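Local coordinates for enoyl-CoA hydratase (Mycobacterium thermoresistibile, PDB 3T3W), which probably catalyses the reversible hydration of enoyl-CoA thioesters in lipid metabolism, as a hexameric member of the crotonase family, at residues Y24-R29 / D62-V67; I98-S103 / F249-Q253; V124-S130 / D147-P153. All coordinates share one frame; numbering follows the deposited sequence.

In the fold
The three contacts sit in one crotonase-like domain but differ in chemistry with their place. Contact 1 lies toward the surface, its centre about 20 Å from that of the chain, where the edge strand 22-27 and its turn meet the loop leading into strand 67-72; backbone carbonyls, a serine hydroxyl and water do most of the holding. Contact 2, on the opposite side of the centre, is buried between helices 95-115 and 241-263, and joins aromatic packing to a zinc site beside other subunits. Contact 3 is the most central, its centre about 11 Å from that of the chain, and pairs two short parallel strands. Its nearest atoms are about 7 Å from contact 2, whereas the nearest atoms of contacts 1 and 2 are about 22 Å apart.

Contact 1: Y24-R29 / D62-V67; sequences YDVSDR and DNDVSV
Arg-29 reaches along the loop 62-67 and grips Ser-66 side-on, NE lying 2.7 Å and NH2 3.0 Å from the same OG. Both bonds lie almost in the guanidinium plane, the one from NE being the straighter. NH2 also donates to the backbone O of Asn-63 at 3.0 Å, this time tilted out of the plane, so one nitrogen ties a hydroxyl and a carbonyl together. Over the centre of the guanidinium face sits the carbonyl O of Asp-64. A bend in the arginine chain at chi3 (60°) brings the head group over this carbonyl. The backbone of Arg-29 takes part as well: its O accepts from Ser-66 N at 2.7 Å and from Val-67 N, while its CA makes a C-H...O contact to Asp-64 O. Water 2 links that same Asp-64 O to the N of Arg-29.

Back along strand 22-27, Val-26 sets both methyls against CG2 of Val-65, each at 3.9 Å. Tyr-24 joins in through water 1, which lies in the plane of its ring at the hydroxyl end and donates to Asp-62 OD2 at 2.7 Å. The other oxygen of that carboxylate, OD1, receives the N-H of Asp-64 from above its plane, forming an Asx turn. Together with the bond from Val-65 N to Asp-62 O at 2.9 Å, it shapes the type I turn 62-65 that presents the carbonyls of Asn-63 and Asp-64 to the arginine. Outside the pair, Arg-58 of helix 46-61 makes a cation-pi contact with Tyr-24. The contact thus joins the tight connection between antiparallel strands 22-27 and 30-35 to the helix-to-strand link entering strand 67-72, at the edge of the crotonase-fold sheet.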
loop_
_atom_site.group_PDB
_atom_site.type_symbol
_atom_site.label_atom_id
_atom_site.label_comp_id
_atom_site.label_asym_id
_atom_site.label_seq_id
_atom_site.Cartn_x
_atom_site.Cartn_y
_atom_site.Cartn_z
ATOM N N TYR F 24 5.650 -32.982 22.152
ATOM C CA TYR F 24 5.776 -31.645 22.721
ATOM C C TYR F 24 6.594 -31.733 23.988
ATOM O O TYR F 24 6.278 -32.529 24.882
ATOM C CB TYR F 24 4.397 -31.089 23.028
ATOM C CG TYR F 24 4.360 -29.712 23.606
ATOM C CD1 TYR F 24 4.383 -28.603 22.798
ATOM C CD2 TYR F 24 4.247 -29.509 24.973
ATOM C CE1 TYR F 24 4.313 -27.328 23.328
ATOM C CE2 TYR F 24 4.185 -28.238 25.517
ATOM C CZ TYR F 24 4.210 -27.144 24.690
ATOM O OH TYR F 24 4.202 -25.885 25.252
ATOM N N ASP F 25 7.630 -30.909 24.093
ATOM C CA ASP F 25 8.531 -30.928 25.280
ATOM C C ASP F 25 8.817 -29.485 25.649
ATOM O O ASP F 25 9.100 -28.685 24.760
ATOM C CB ASP F 25 9.893 -31.581 24.945
ATOM C CG ASP F 25 10.963 -31.362 26.046
ATOM O OD1 ASP F 25 10.836 -32.107 27.024
ATOM O OD2 ASP F 25 11.888 -30.452 25.980
ATOM N N VAL F 26 8.780 -29.160 26.940
ATOM C CA VAL F 26 9.250 -27.871 27.405
ATOM C C VAL F 26 10.412 -28.105 28.365
ATOM O O VAL F 26 10.276 -28.811 29.373
ATOM C CB VAL F 26 8.146 -27.077 28.125
ATOM C CG1 VAL F 26 8.701 -25.799 28.794
ATOM C CG2 VAL F 26 7.019 -26.769 27.169
ATOM N N SER F 27 11.544 -27.513 28.053
ATOM C CA SER F 27 12.664 -27.471 28.991
ATOM C C SER F 27 13.582 -26.304 28.689
ATOM O O SER F 27 13.709 -25.901 27.534
ATOM C CB SER F 27 13.439 -28.782 28.987
ATOM O OG SER F 27 13.865 -29.095 27.695
ATOM N N ASP F 28 14.204 -25.749 29.737
ATOM C CA ASP F 28 15.131 -24.644 29.568
ATOM C C ASP F 28 14.510 -23.467 28.762
ATOM O O ASP F 28 15.200 -22.845 27.948
ATOM C CB ASP F 28 16.409 -25.125 28.829
ATOM C CG ASP F 28 17.039 -26.358 29.462
ATOM O OD1 ASP F 28 17.297 -26.287 30.663
ATOM O OD2 ASP F 28 17.232 -27.380 28.742
ATOM N N ARG F 29 13.238 -23.192 29.006
ATOM C CA ARG F 29 12.448 -22.114 28.366
ATOM C C ARG F 29 12.232 -22.302 26.850
ATOM O O ARG F 29 11.843 -21.347 26.151
ATOM C CB ARG F 29 13.020 -20.715 28.670
ATOM C CG ARG F 29 13.157 -20.464 30.182
ATOM C CD ARG F 29 13.338 -18.997 30.509
ATOM N NE ARG F 29 12.180 -18.261 30.015
ATOM C CZ ARG F 29 11.000 -18.144 30.634
ATOM N NH1 ARG F 29 10.786 -18.655 31.853
ATOM N NH2 ARG F 29 10.031 -17.472 30.028
ATOM N N ASP F 62 2.252 -20.554 27.517
ATOM C CA ASP F 62 3.050 -21.013 28.653
ATOM C C ASP F 62 4.086 -19.944 29.005
ATOM O O ASP F 62 5.027 -19.747 28.262
ATOM C CB ASP F 62 3.740 -22.347 28.333
ATOM C CG ASP F 62 4.482 -22.980 29.548
ATOM O OD1 ASP F 62 4.688 -22.304 30.589
ATOM O OD2 ASP F 62 4.875 -24.172 29.438
ATOM N N ASN F 63 3.936 -19.267 30.156
ATOM C CA ASN F 63 4.934 -18.263 30.576
ATOM C C ASN F 63 6.322 -18.814 30.856
ATOM O O ASN F 63 7.273 -18.051 30.923
ATOM C CB ASN F 63 4.470 -17.518 31.821
ATOM C CG ASN F 63 3.207 -16.752 31.589
ATOM O OD1 ASN F 63 2.892 -16.317 30.464
ATOM N ND2 ASN F 63 2.441 -16.583 32.664
ATOM N N ASP F 64 6.462 -20.115 31.036
ATOM C CA ASP F 64 7.789 -20.718 31.137
ATOM C C ASP F 64 8.461 -20.964 29.766
ATOM O O ASP F 64 9.528 -21.537 29.734
ATOM C CB ASP F 64 7.734 -22.082 31.859
ATOM C CG ASP F 64 7.294 -21.978 33.324
ATOM O OD1 ASP F 64 7.514 -20.943 33.978
ATOM O OD2 ASP F 64 6.707 -22.968 33.796
ATOM N N VAL F 65 7.824 -20.585 28.651
ATOM C CA VAL F 65 8.423 -20.787 27.319
ATOM C C VAL F 65 8.797 -19.437 26.788
ATOM O O VAL F 65 7.925 -18.557 26.714
ATOM C CB VAL F 65 7.413 -21.433 26.349
ATOM C CG1 VAL F 65 7.929 -21.458 24.890
ATOM C CG2 VAL F 65 7.124 -22.864 26.825
ATOM N N SER F 66 10.052 -19.288 26.364
ATOM C CA SER F 66 10.520 -18.054 25.691
ATOM C C SER F 66 10.703 -18.224 24.172
ATOM O O SER F 66 10.550 -17.252 23.423
ATOM C CB SER F 66 11.863 -17.575 26.253
ATOM O OG SER F 66 11.741 -17.119 27.600
ATOM N N VAL F 67 11.025 -19.446 23.731
ATOM C CA VAL F 67 11.293 -19.729 22.301
ATOM C C VAL F 67 10.646 -21.054 21.919
ATOM O O VAL F 67 10.629 -22.011 22.709
ATOM C CB VAL F 67 12.833 -19.801 22.039
ATOM C CG1 VAL F 67 13.192 -20.112 20.582
ATOM C CG2 VAL F 67 13.518 -18.474 22.429
HETATM O O HOH W 1 3.574 -25.873 27.804
HETATM O O HOH W 2 11.155 -23.818 30.941
#

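Contact 2: I98-S103 / F249-Q253; sequences IYAHES and FDIHQ. With ZN (zinc ion), chain T.
Tyr-99 receives the edge of Phe-249 over one face of its ring, a T-shaped pair with planes at 79° and CE2 of Phe-249 3.6 Å from CZ of Tyr-99. The phenol OH donates to Asp-250 OD1 at 2.5 Å, on the syn side of a carboxylate turned only 22° from the ring. Phe-249 CG lies anti to the backbone N (chi1 -177°), which carries the ring across to Tyr-99 and to Ser-103, whose N is 3.5 Å from CZ of Phe-249. Gln-253 bends at chi2, laying CG against Tyr-99 CD1 while its NE2 donates to Glu-102 OE2 at 2.8 Å.

That carboxylate chelates zinc through both oxygens, OE1 at 2.2 Å and OE2 at 2.1 Å; Gln-253, which does not touch the metal, is a second-shell residue that would help to hold it in place. His-252 NE2 and water 3 also bind the metal, with Glu-163 and His-256 completing the site. His-252 ND1 donates to Gly-161 O, which would fix the ring's rotation. Helices 95-115 and 241-263 run in broadly opposite directions but well inclined to each other, with local axes 11.2 Å apart, and Arg-230 of a neighbouring subunit pairs with Asp-250 where these helices meet the next chain.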
loop_
_atom_site.group_PDB
_atom_site.type_symbol
_atom_site.label_atom_id
_atom_site.label_comp_id
_atom_site.label_asym_id
_atom_site.label_seq_id
_atom_site.Cartn_x
_atom_site.Cartn_y
_atom_site.Cartn_z
ATOM N N ILE F 98 -14.412 -26.713 0.055
ATOM C CA ILE F 98 -12.952 -26.707 -0.025
ATOM C C ILE F 98 -12.402 -25.366 0.497
ATOM O O ILE F 98 -11.451 -25.330 1.283
ATOM C CB ILE F 98 -12.440 -26.918 -1.470
ATOM C CG1 ILE F 98 -12.785 -28.331 -1.959
ATOM C CG2 ILE F 98 -10.934 -26.712 -1.528
ATOM C CD1 ILE F 98 -12.932 -28.373 -3.452
ATOM N N TYR F 99 -13.034 -24.273 0.076
ATOM C CA TYR F 99 -12.640 -22.924 0.492
ATOM C C TYR F 99 -12.695 -22.792 2.016
ATOM O O TYR F 99 -11.747 -22.307 2.634
ATOM C CB TYR F 99 -13.580 -21.888 -0.176
ATOM C CG TYR F 99 -13.111 -20.442 -0.124
ATOM C CD1 TYR F 99 -12.609 -19.815 -1.261
ATOM C CD2 TYR F 99 -13.184 -19.691 1.057
ATOM C CE1 TYR F 99 -12.125 -18.534 -1.201
ATOM C CE2 TYR F 99 -12.699 -18.392 1.122
ATOM C CZ TYR F 99 -12.201 -17.816 -0.011
ATOM O OH TYR F 99 -11.736 -16.531 0.042
ATOM N N ALA F 100 -13.808 -23.230 2.630
ATOM C CA ALA F 100 -13.982 -23.123 4.052
ATOM C C ALA F 100 -12.911 -23.924 4.779
ATOM O O ALA F 100 -12.291 -23.427 5.739
ATOM C CB ALA F 100 -15.374 -23.621 4.459
ATOM N N HIS F 101 -12.704 -25.181 4.386
ATOM C CA HIS F 101 -11.776 -26.014 5.143
ATOM C C HIS F 101 -10.326 -25.561 4.969
ATOM O O HIS F 101 -9.539 -25.552 5.936
ATOM C CB HIS F 101 -11.999 -27.463 4.764
ATOM C CG HIS F 101 -13.173 -28.088 5.470
ATOM N ND1 HIS F 101 -14.428 -28.086 4.955
ATOM C CD2 HIS F 101 -13.269 -28.666 6.728
ATOM C CE1 HIS F 101 -15.269 -28.687 5.844
ATOM N NE2 HIS F 101 -14.564 -29.047 6.902
ATOM N N GLU F 102 -9.953 -25.162 3.766
ATOM C CA GLU F 102 -8.578 -24.708 3.536
ATOM C C GLU F 102 -8.363 -23.350 4.206
ATOM O O GLU F 102 -7.254 -23.059 4.695
ATOM C CB GLU F 102 -8.288 -24.608 2.037
ATOM C CG GLU F 102 -8.246 -25.973 1.330
ATOM C CD GLU F 102 -7.430 -25.973 0.042
ATOM O OE1 GLU F 102 -7.000 -27.107 -0.370
ATOM O OE2 GLU F 102 -7.194 -24.886 -0.555
ATOM N N SER F 103 -9.398 -22.516 4.258
ATOM C CA SER F 103 -9.223 -21.212 4.897
ATOM C C SER F 103 -8.891 -21.369 6.383
ATOM O O SER F 103 -8.159 -20.545 6.945
ATOM C CB SER F 103 -10.379 -20.228 4.661
ATOM O OG SER F 103 -11.510 -20.603 5.376
ATOM N N PHE F 249 -4.699 -16.385 -1.712
ATOM C CA PHE F 249 -5.595 -17.467 -1.302
ATOM C C PHE F 249 -6.755 -17.611 -2.292
ATOM O O PHE F 249 -7.055 -18.708 -2.742
ATOM C CB PHE F 249 -6.096 -17.284 0.134
ATOM C CG PHE F 249 -6.960 -18.410 0.600
ATOM C CD1 PHE F 249 -6.404 -19.621 0.934
ATOM C CD2 PHE F 249 -8.327 -18.284 0.638
ATOM C CE1 PHE F 249 -7.184 -20.666 1.378
ATOM C CE2 PHE F 249 -9.139 -19.359 1.078
ATOM C CZ PHE F 249 -8.535 -20.545 1.452
ATOM N N ASP F 250 -7.357 -16.500 -2.696
ATOM C CA ASP F 250 -8.402 -16.564 -3.700
ATOM C C ASP F 250 -7.883 -17.044 -5.076
ATOM O O ASP F 250 -8.577 -17.815 -5.755
ATOM C CB ASP F 250 -9.157 -15.234 -3.841
ATOM C CG ASP F 250 -9.891 -14.881 -2.552
ATOM O OD1 ASP F 250 -10.766 -15.721 -2.154
ATOM O OD2 ASP F 250 -9.547 -13.834 -1.914
ATOM N N ILE F 251 -6.694 -16.604 -5.469
ATOM C CA ILE F 251 -6.077 -17.120 -6.715
ATOM C C ILE F 251 -5.937 -18.671 -6.648
ATOM O O ILE F 251 -6.280 -19.394 -7.588
ATOM C CB ILE F 251 -4.736 -16.413 -6.978
ATOM C CG1 ILE F 251 -4.966 -14.927 -7.266
ATOM C CG2 ILE F 251 -3.921 -17.127 -8.102
ATOM C CD1 ILE F 251 -3.727 -14.018 -7.226
ATOM N N HIS F 252 -5.427 -19.162 -5.528
ATOM C CA HIS F 252 -5.305 -20.589 -5.267
ATOM C C HIS F 252 -6.654 -21.275 -5.408
ATOM O O HIS F 252 -6.774 -22.310 -6.089
ATOM C CB HIS F 252 -4.681 -20.777 -3.908
ATOM C CG HIS F 252 -4.576 -22.224 -3.485
ATOM N ND1 HIS F 252 -3.417 -22.918 -3.557
ATOM C CD2 HIS F 252 -5.533 -23.095 -2.964
ATOM C CE1 HIS F 252 -3.631 -24.187 -3.131
ATOM N NE2 HIS F 252 -4.922 -24.308 -2.780
ATOM N N GLN F 253 -7.687 -20.684 -4.842
ATOM C CA GLN F 253 -9.018 -21.259 -4.919
ATOM C C GLN F 253 -9.597 -21.284 -6.343
ATOM O O GLN F 253 -10.390 -22.171 -6.682
ATOM C CB GLN F 253 -9.954 -20.562 -3.915
ATOM C CG GLN F 253 -9.579 -20.806 -2.457
ATOM C CD GLN F 253 -9.618 -22.262 -2.042
ATOM O OE1 GLN F 253 -10.432 -23.026 -2.539
ATOM N NE2 GLN F 253 -8.700 -22.665 -1.177
HETATM ZN ZN ZN T . -5.832 -25.901 -1.818
HETATM O O HOH W 3 -4.492 -27.338 -2.592
#

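Contact 3: V124-S130 / D147-P153; sequences VQGRCIS and DALFSDP
Backbone hydrogen bonds pair Arg-127, Cys-128 and Ile-129 in parallel register with Leu-149, Phe-150 and Ser-151. They alternate in direction, from Leu-149 N to Gly-126 O (2.9 Å), Cys-128 N to Leu-149 O, Ser-151 N to Cys-128 O and, nearly straight at 174°, Ser-130 N to Ser-151 O. Side-chain acceptors finish both ends. Asp-147 OD2 takes the N-H of Gly-126 at 2.9 Å from above its carboxylate plane, and Asp-152 OD1 accepts from Ser-130 OG at 2.7 Å on its anti side, while its OD2 is held by His-167 and Val-162.

These short strands, with antiparallel 186-187, form the small second sheet beside the main sheet of the crotonase fold, and helix 133-136 covers the face bearing Cys-128 and Phe-150. Apolar packing dominates there: CZ of Phe-150 meets Val-124 CG1 at 3.6 Å, and CD1 of Phe-150 lies 3.7 Å from Cys-128 CB, with the sulfur oblique to the ring. On the other face Leu-149 CD1 sits over the centre of the Arg-127 guanidinium, 3.7 Å from CZ of Arg-127. The arginine chain is bent at chi2 (-83°), bringing the head group back over that leucine, where NH1 donates to water 4, itself bonded to Ser-151 OG.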
loop_
_atom_site.group_PDB
_atom_site.type_symbol
_atom_site.label_atom_id
_atom_site.label_comp_id
_atom_site.label_asym_id
_atom_site.label_seq_id
_atom_site.Cartn_x
_atom_site.Cartn_y
_atom_site.Cartn_z
ATOM N N VAL F 124 14.727 -27.796 9.443
ATOM C CA VAL F 124 14.236 -28.482 8.255
ATOM C C VAL F 124 15.282 -29.426 7.676
ATOM O O VAL F 124 16.337 -29.018 7.238
ATOM C CB VAL F 124 13.750 -27.503 7.159
ATOM C CG1 VAL F 124 13.240 -28.271 5.920
ATOM C CG2 VAL F 124 12.689 -26.573 7.724
ATOM N N GLN F 125 14.945 -30.716 7.654
ATOM C CA GLN F 125 15.785 -31.744 7.026
ATOM C C GLN F 125 15.088 -32.369 5.825
ATOM O O GLN F 125 13.855 -32.393 5.753
ATOM C CB GLN F 125 16.115 -32.833 8.039
ATOM C CG GLN F 125 15.082 -33.957 8.193
ATOM C CD GLN F 125 13.950 -33.619 9.125
ATOM O OE1 GLN F 125 13.558 -32.445 9.308
ATOM N NE2 GLN F 125 13.369 -34.668 9.694
ATOM N N GLY F 126 15.872 -32.902 4.898
ATOM C CA GLY F 126 15.305 -33.616 3.749
ATOM C C GLY F 126 14.225 -32.851 2.989
ATOM O O GLY F 126 14.325 -31.667 2.773
ATOM N N ARG F 127 13.171 -33.549 2.544
ATOM C CA ARG F 127 12.154 -32.899 1.707
ATOM C C ARG F 127 11.191 -32.050 2.496
ATOM O O ARG F 127 10.634 -32.475 3.532
ATOM C CB ARG F 127 11.351 -33.950 0.951
ATOM C CG ARG F 127 12.203 -34.751 -0.004
ATOM C CD ARG F 127 12.317 -33.948 -1.264
ATOM N NE ARG F 127 13.022 -34.649 -2.339
ATOM C CZ ARG F 127 13.064 -34.181 -3.583
ATOM N NH1 ARG F 127 12.418 -33.060 -3.903
ATOM N NH2 ARG F 127 13.734 -34.870 -4.512
ATOM N N CYS F 128 10.968 -30.853 1.951
ATOM C CA CYS F 128 9.950 -29.945 2.441
ATOM C C CYS F 128 9.213 -29.546 1.162
ATOM O O CYS F 128 9.735 -28.754 0.377
ATOM C CB CYS F 128 10.549 -28.725 3.124
ATOM S SG CYS F 128 9.271 -27.569 3.668
ATOM N N ILE F 129 8.067 -30.172 0.958
ATOM C CA ILE F 129 7.299 -30.061 -0.309
ATOM C C ILE F 129 5.951 -29.405 -0.067
ATOM O O ILE F 129 5.179 -29.849 0.771
ATOM C CB ILE F 129 7.020 -31.455 -0.906
ATOM C CG1 ILE F 129 8.345 -32.208 -1.171
ATOM C CG2 ILE F 129 6.250 -31.347 -2.226
ATOM C CD1 ILE F 129 8.158 -33.695 -1.485
ATOM N N SER F 130 5.652 -28.386 -0.856
ATOM C CA SER F 130 4.347 -27.766 -0.939
ATOM C C SER F 130 3.754 -27.392 0.428
ATOM O O SER F 130 4.222 -26.454 1.067
ATOM C CB SER F 130 3.444 -28.650 -1.778
ATOM O OG SER F 130 3.776 -28.639 -3.172
ATOM N N ASP F 147 21.232 -31.274 3.321
ATOM C CA ASP F 147 20.466 -32.211 2.508
ATOM C C ASP F 147 19.016 -31.792 2.211
ATOM O O ASP F 147 18.295 -32.507 1.515
ATOM C CB ASP F 147 20.553 -33.668 3.195
ATOM C CG ASP F 147 19.452 -33.981 4.327
ATOM O OD1 ASP F 147 19.277 -35.202 4.634
ATOM O OD2 ASP F 147 18.762 -33.148 4.953
ATOM N N ALA F 148 18.584 -30.652 2.721
ATOM C CA ALA F 148 17.173 -30.248 2.621
ATOM C C ALA F 148 16.882 -29.847 1.180
ATOM O O ALA F 148 17.735 -29.315 0.480
ATOM C CB ALA F 148 16.862 -29.067 3.520
ATOM N N LEU F 149 15.679 -30.199 0.738
ATOM C CA LEU F 149 15.212 -29.898 -0.609
ATOM C C LEU F 149 13.834 -29.285 -0.489
ATOM O O LEU F 149 12.951 -29.907 0.066
ATOM C CB LEU F 149 15.162 -31.173 -1.454
ATOM C CG LEU F 149 16.552 -31.657 -1.886
ATOM C CD1 LEU F 149 16.451 -33.018 -2.568
ATOM C CD2 LEU F 149 17.186 -30.705 -2.871
ATOM N N PHE F 150 13.680 -28.071 -0.996
ATOM C CA PHE F 150 12.443 -27.301 -0.885
ATOM C C PHE F 150 11.790 -27.194 -2.238
ATOM O O PHE F 150 12.455 -26.861 -3.223
ATOM C CB PHE F 150 12.722 -25.883 -0.386
ATOM C CG PHE F 150 13.253 -25.808 1.013
ATOM C CD1 PHE F 150 12.401 -25.679 2.098
ATOM C CD2 PHE F 150 14.609 -25.856 1.255
ATOM C CE1 PHE F 150 12.896 -25.549 3.387
ATOM C CE2 PHE F 150 15.110 -25.740 2.562
ATOM C CZ PHE F 150 14.252 -25.615 3.637
ATOM N N SER F 151 10.474 -27.429 -2.307
ATOM C CA SER F 151 9.785 -27.354 -3.607
ATOM C C SER F 151 8.298 -27.080 -3.409
ATOM O O SER F 151 7.776 -27.290 -2.316
ATOM C CB SER F 151 10.001 -28.673 -4.410
ATOM O OG SER F 151 9.326 -29.766 -3.770
ATOM N N ASP F 152 7.654 -26.596 -4.467
ATOM C CA ASP F 152 6.204 -26.536 -4.515
ATOM C C ASP F 152 5.742 -26.865 -5.923
ATOM O O ASP F 152 5.507 -25.945 -6.696
ATOM C CB ASP F 152 5.684 -25.179 -4.079
ATOM C CG ASP F 152 4.181 -25.120 -4.027
ATOM O OD1 ASP F 152 3.531 -26.207 -4.222
ATOM O OD2 ASP F 152 3.660 -23.986 -3.855
ATOM N N PRO F 153 5.592 -28.176 -6.235
ATOM C CA PRO F 153 5.177 -28.605 -7.570
ATOM C C PRO F 153 3.666 -28.683 -7.826
ATOM O O PRO F 153 3.229 -29.459 -8.729
ATOM C CB PRO F 153 5.816 -29.982 -7.694
ATOM C CG PRO F 153 5.877 -30.503 -6.317
ATOM C CD PRO F 153 6.066 -29.311 -5.413
HETATM O O HOH W 4 11.485 -30.824 -2.326
#